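DUF3822 family protein (Bacteroides thetaiotaomicron VPI-5482, PDB 3HRG) is of unknown function but has an actin-like ATPase fold, which is consistent with, though no proof of, nucleotide binding. Local coordinates at residues L46-N51 with K125-F130. Sequence-based numbering, arbitrary orientation.
Sequences LSLTAN and KSTYTF
T49 and T127 meet hydroxyl to hydroxyl: T49 OG1 lies 2.8 Å from T127 OG1, a hydrogen bond in which either oxygen could be the donor. The two CA atoms, 5.0 Å apart, are the nearest CA pair across the two segments, which places the first turns of helices 48-58 and 125-134 side by side at this point. Each OG1 sits beside its own backbone N and anti to the carbonyl carbon (chi1 -51° in T49, -73° in T127), a rotation shared by both threonines that brings the two hydroxyls together, while the side chains run past one another in opposite directions. T127 is buried; in one of two conformers of L48, L48 CD2 lies 3.4 Å from T127 OG1, so a hydrocarbon neighbour for this oxygen is less certain than its polar partner. In the actin-like fold of this chain, helix 48-58 follows the antiparallel strands 12-17, 22-28 and 33-40, while helix 125-134 leads from the small sheet containing strand 117-124 to edge strand 139-142; the contact therefore joins two helix starts. S47 OG caps the start of helix 48-58 by accepting from A50 N at 2.9 Å; in helix 125-134, T127 N donates to D124 OD2. Against buried T127, S126 is partly exposed and meets T49 through carbon contacts, S126 CB standing 3.5 Å from T49 OG1 and 3.9 Å from T49 CG2, while S126 OG bonds to N104. An alanine at T49 would remove both OG1 and CG2, and would probably leave the T127 hydroxyl without its mate across the contact and open a gap beside S126 CB. Only 195 Å² is buried in all, and the CA-CB bond of exposed K125 points away from 46-51.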
ATOM      1  N   LEU A  46       0.822 -13.390 -17.499  1.00 14.72           N
ATOM      2  CA  LEU A  46       0.068 -14.320 -16.680  1.00 13.96           C
ATOM      3  C   LEU A  46      -0.722 -13.553 -15.637  1.00 13.68           C
ATOM      4  O   LEU A  46      -0.366 -12.418 -15.265  1.00 13.48           O
ATOM      5  CB  LEU A  46       1.019 -15.284 -15.965  1.00 13.58           C
ATOM      6  CG  LEU A  46       1.872 -16.229 -16.829  1.00 13.88           C
ATOM      7  CD1 LEU A  46       2.778 -17.043 -15.914  1.00 13.60           C
ATOM      8  CD2 LEU A  46       1.028 -17.131 -17.715  1.00 14.70           C
ATOM      9  N   SER A  47      -1.750 -14.202 -15.110  1.00 13.07           N
ATOM     10  CA  SER A  47      -2.592 -13.629 -14.059  1.00 12.47           C
ATOM     11  C   SER A  47      -1.844 -13.567 -12.741  1.00 12.38           C
ATOM     12  O   SER A  47      -0.785 -14.198 -12.583  1.00 11.71           O
ATOM     13  CB  SER A  47      -3.825 -14.504 -13.809  1.00 12.40           C
ATOM     14  OG  SER A  47      -3.472 -15.752 -13.202  1.00 11.18           O
ATOM     15  N   LEU A  48      -2.440 -12.829 -11.808  0.50 12.33           N
ATOM     16  CA  LEU A  48      -1.938 -12.674 -10.448  0.50 12.41           C
ATOM     17  C   LEU A  48      -1.794 -14.022  -9.781  0.50 12.18           C
ATOM     18  O   LEU A  48      -0.744 -14.339  -9.242  0.50 11.92           O
ATOM     19  CB  LEU A  48      -2.920 -11.838  -9.616  0.50 12.42           C
ATOM     20  CG  LEU A  48      -2.631 -11.644  -8.117  0.50 13.07           C
ATOM     21  CD1 LEU A  48      -1.270 -11.032  -7.917  0.50 13.14           C
ATOM     22  CD2 LEU A  48      -3.718 -10.776  -7.445  0.50 11.23           C
ATOM     23  N   THR A  49      -2.862 -14.811  -9.866  1.00 12.17           N
ATOM     24  CA  THR A  49      -2.956 -16.139  -9.242  1.00 11.86           C
ATOM     25  C   THR A  49      -1.961 -17.131  -9.850  1.00 11.64           C
ATOM     26  O   THR A  49      -1.332 -17.909  -9.106  1.00 10.66           O
ATOM     27  CB  THR A  49      -4.388 -16.677  -9.354  1.00 12.26           C
ATOM     28  OG1 THR A  49      -5.286 -15.675  -8.864  1.00 13.13           O
ATOM     29  CG2 THR A  49      -4.560 -17.960  -8.550  1.00 13.19           C
ATOM     30  N   ALA A  50      -1.804 -17.094 -11.187  1.00 10.37           N
ATOM     31  CA  ALA A  50      -0.853 -17.981 -11.870  1.00 10.04           C
ATOM     32  C   ALA A  50       0.575 -17.637 -11.456  1.00  9.91           C
ATOM     33  O   ALA A  50       1.391 -18.537 -11.249  1.00  9.34           O
ATOM     34  CB  ALA A  50      -1.031 -17.958 -13.428  1.00  9.45           C
ATOM     35  N   ASN A  51       0.877 -16.345 -11.324  1.00 10.19           N
ATOM     36  CA  ASN A  51       2.200 -15.924 -10.841  1.00 10.34           C
ATOM     37  C   ASN A  51       2.421 -16.392  -9.413  1.00 10.26           C
ATOM     38  O   ASN A  51       3.522 -16.842  -9.083  1.00  9.84           O
ATOM     39  CB  ASN A  51       2.393 -14.419 -10.957  1.00 10.82           C
ATOM     40  CG  ASN A  51       2.841 -13.982 -12.351  1.00 11.34           C
ATOM     41  OD1 ASN A  51       3.986 -14.193 -12.717  1.00 14.47           O
ATOM     42  ND2 ASN A  51       1.973 -13.296 -13.088  1.00 12.11           N
ATOM     43  N   LYS A 125     -10.587 -13.252  -6.115  1.00 15.89           N
ATOM     44  CA  LYS A 125     -11.069 -14.424  -5.373  1.00 16.11           C
ATOM     45  C   LYS A 125     -10.197 -15.669  -5.532  1.00 15.35           C
ATOM     46  O   LYS A 125     -10.021 -16.404  -4.582  1.00 14.56           O
ATOM     47  CB  LYS A 125     -12.513 -14.741  -5.748  1.00 16.72           C
ATOM     48  CG  LYS A 125     -13.115 -15.915  -5.027  1.00 18.68           C
ATOM     49  CD  LYS A 125     -14.653 -15.948  -5.230  1.00 22.42           C
ATOM     50  CE  LYS A 125     -15.272 -17.184  -4.563  1.00 24.23           C
ATOM     51  NZ  LYS A 125     -16.777 -17.231  -4.701  1.00 26.89           N
ATOM     52  N   SER A 126      -9.709 -15.927  -6.741  1.00 14.87           N
ATOM     53  CA  SER A 126      -8.811 -17.056  -6.986  1.00 14.84           C
ATOM     54  C   SER A 126      -7.542 -16.906  -6.129  1.00 13.93           C
ATOM     55  O   SER A 126      -7.033 -17.880  -5.565  1.00 13.29           O
ATOM     56  CB  SER A 126      -8.403 -17.113  -8.453  1.00 14.37           C
ATOM     57  OG  SER A 126      -9.522 -17.318  -9.277  1.00 18.06           O
ATOM     58  N   THR A 127      -7.043 -15.677  -6.054  1.00 13.67           N
ATOM     59  CA  THR A 127      -5.862 -15.349  -5.237  1.00 13.66           C
ATOM     60  C   THR A 127      -6.153 -15.586  -3.748  1.00 13.26           C
ATOM     61  O   THR A 127      -5.347 -16.235  -3.060  1.00 12.03           O
ATOM     62  CB  THR A 127      -5.359 -13.917  -5.516  1.00 13.50           C
ATOM     63  OG1 THR A 127      -4.734 -13.905  -6.799  1.00 14.91           O
ATOM     64  CG2 THR A 127      -4.330 -13.490  -4.491  1.00 13.78           C
ATOM     65  N   TYR A 128      -7.284 -15.074  -3.271  1.00 13.20           N
ATOM     66  CA  TYR A 128      -7.706 -15.292  -1.881  1.00 13.75           C
ATOM     67  C   TYR A 128      -7.847 -16.785  -1.534  1.00 13.52           C
ATOM     68  O   TYR A 128      -7.359 -17.236  -0.508  1.00 14.56           O
ATOM     69  CB  TYR A 128      -9.030 -14.551  -1.563  1.00 14.22           C
ATOM     70  CG  TYR A 128      -9.547 -14.973  -0.210  1.00 16.33           C
ATOM     71  CD1 TYR A 128      -8.981 -14.451   0.945  1.00 20.70           C
ATOM     72  CD2 TYR A 128     -10.518 -15.952  -0.082  1.00 18.52           C
ATOM     73  CE1 TYR A 128      -9.404 -14.866   2.212  1.00 21.81           C
ATOM     74  CE2 TYR A 128     -10.930 -16.383   1.176  1.00 21.40           C
ATOM     75  CZ  TYR A 128     -10.361 -15.814   2.314  1.00 22.56           C
ATOM     76  OH  TYR A 128     -10.756 -16.211   3.572  1.00 27.05           O
ATOM     77  N   THR A 129      -8.519 -17.547  -2.383  1.00 13.49           N
ATOM     78  CA  THR A 129      -8.718 -18.989  -2.175  1.00 13.54           C
ATOM     79  C   THR A 129      -7.387 -19.696  -2.058  1.00 13.14           C
ATOM     80  O   THR A 129      -7.181 -20.504  -1.170  1.00 12.74           O
ATOM     81  CB  THR A 129      -9.520 -19.579  -3.340  1.00 13.43           C
ATOM     82  OG1 THR A 129     -10.769 -18.862  -3.438  1.00 14.69           O
ATOM     83  CG2 THR A 129      -9.785 -21.089  -3.165  1.00 14.92           C
ATOM     84  N   PHE A 130      -6.462 -19.354  -2.945  1.00 13.02           N
ATOM     85  CA  PHE A 130      -5.162 -19.979  -2.908  1.00 13.10           C
ATOM     86  C   PHE A 130      -4.427 -19.630  -1.616  1.00 13.07           C
ATOM     87  O   PHE A 130      -3.902 -20.517  -0.967  1.00 12.98           O
ATOM     88  CB  PHE A 130      -4.315 -19.594  -4.116  1.00 12.99           C
ATOM     89  CG  PHE A 130      -2.942 -20.177  -4.076  1.00 12.88           C
ATOM     90  CD1 PHE A 130      -2.737 -21.502  -4.396  1.00 13.07           C
ATOM     91  CD2 PHE A 130      -1.866 -19.411  -3.665  1.00 14.27           C
ATOM     92  CE1 PHE A 130      -1.476 -22.061  -4.336  1.00 14.66           C
ATOM     93  CE2 PHE A 130      -0.592 -19.955  -3.605  1.00 15.07           C
ATOM     94  CZ  PHE A 130      -0.393 -21.277  -3.939  1.00 14.43           C
TER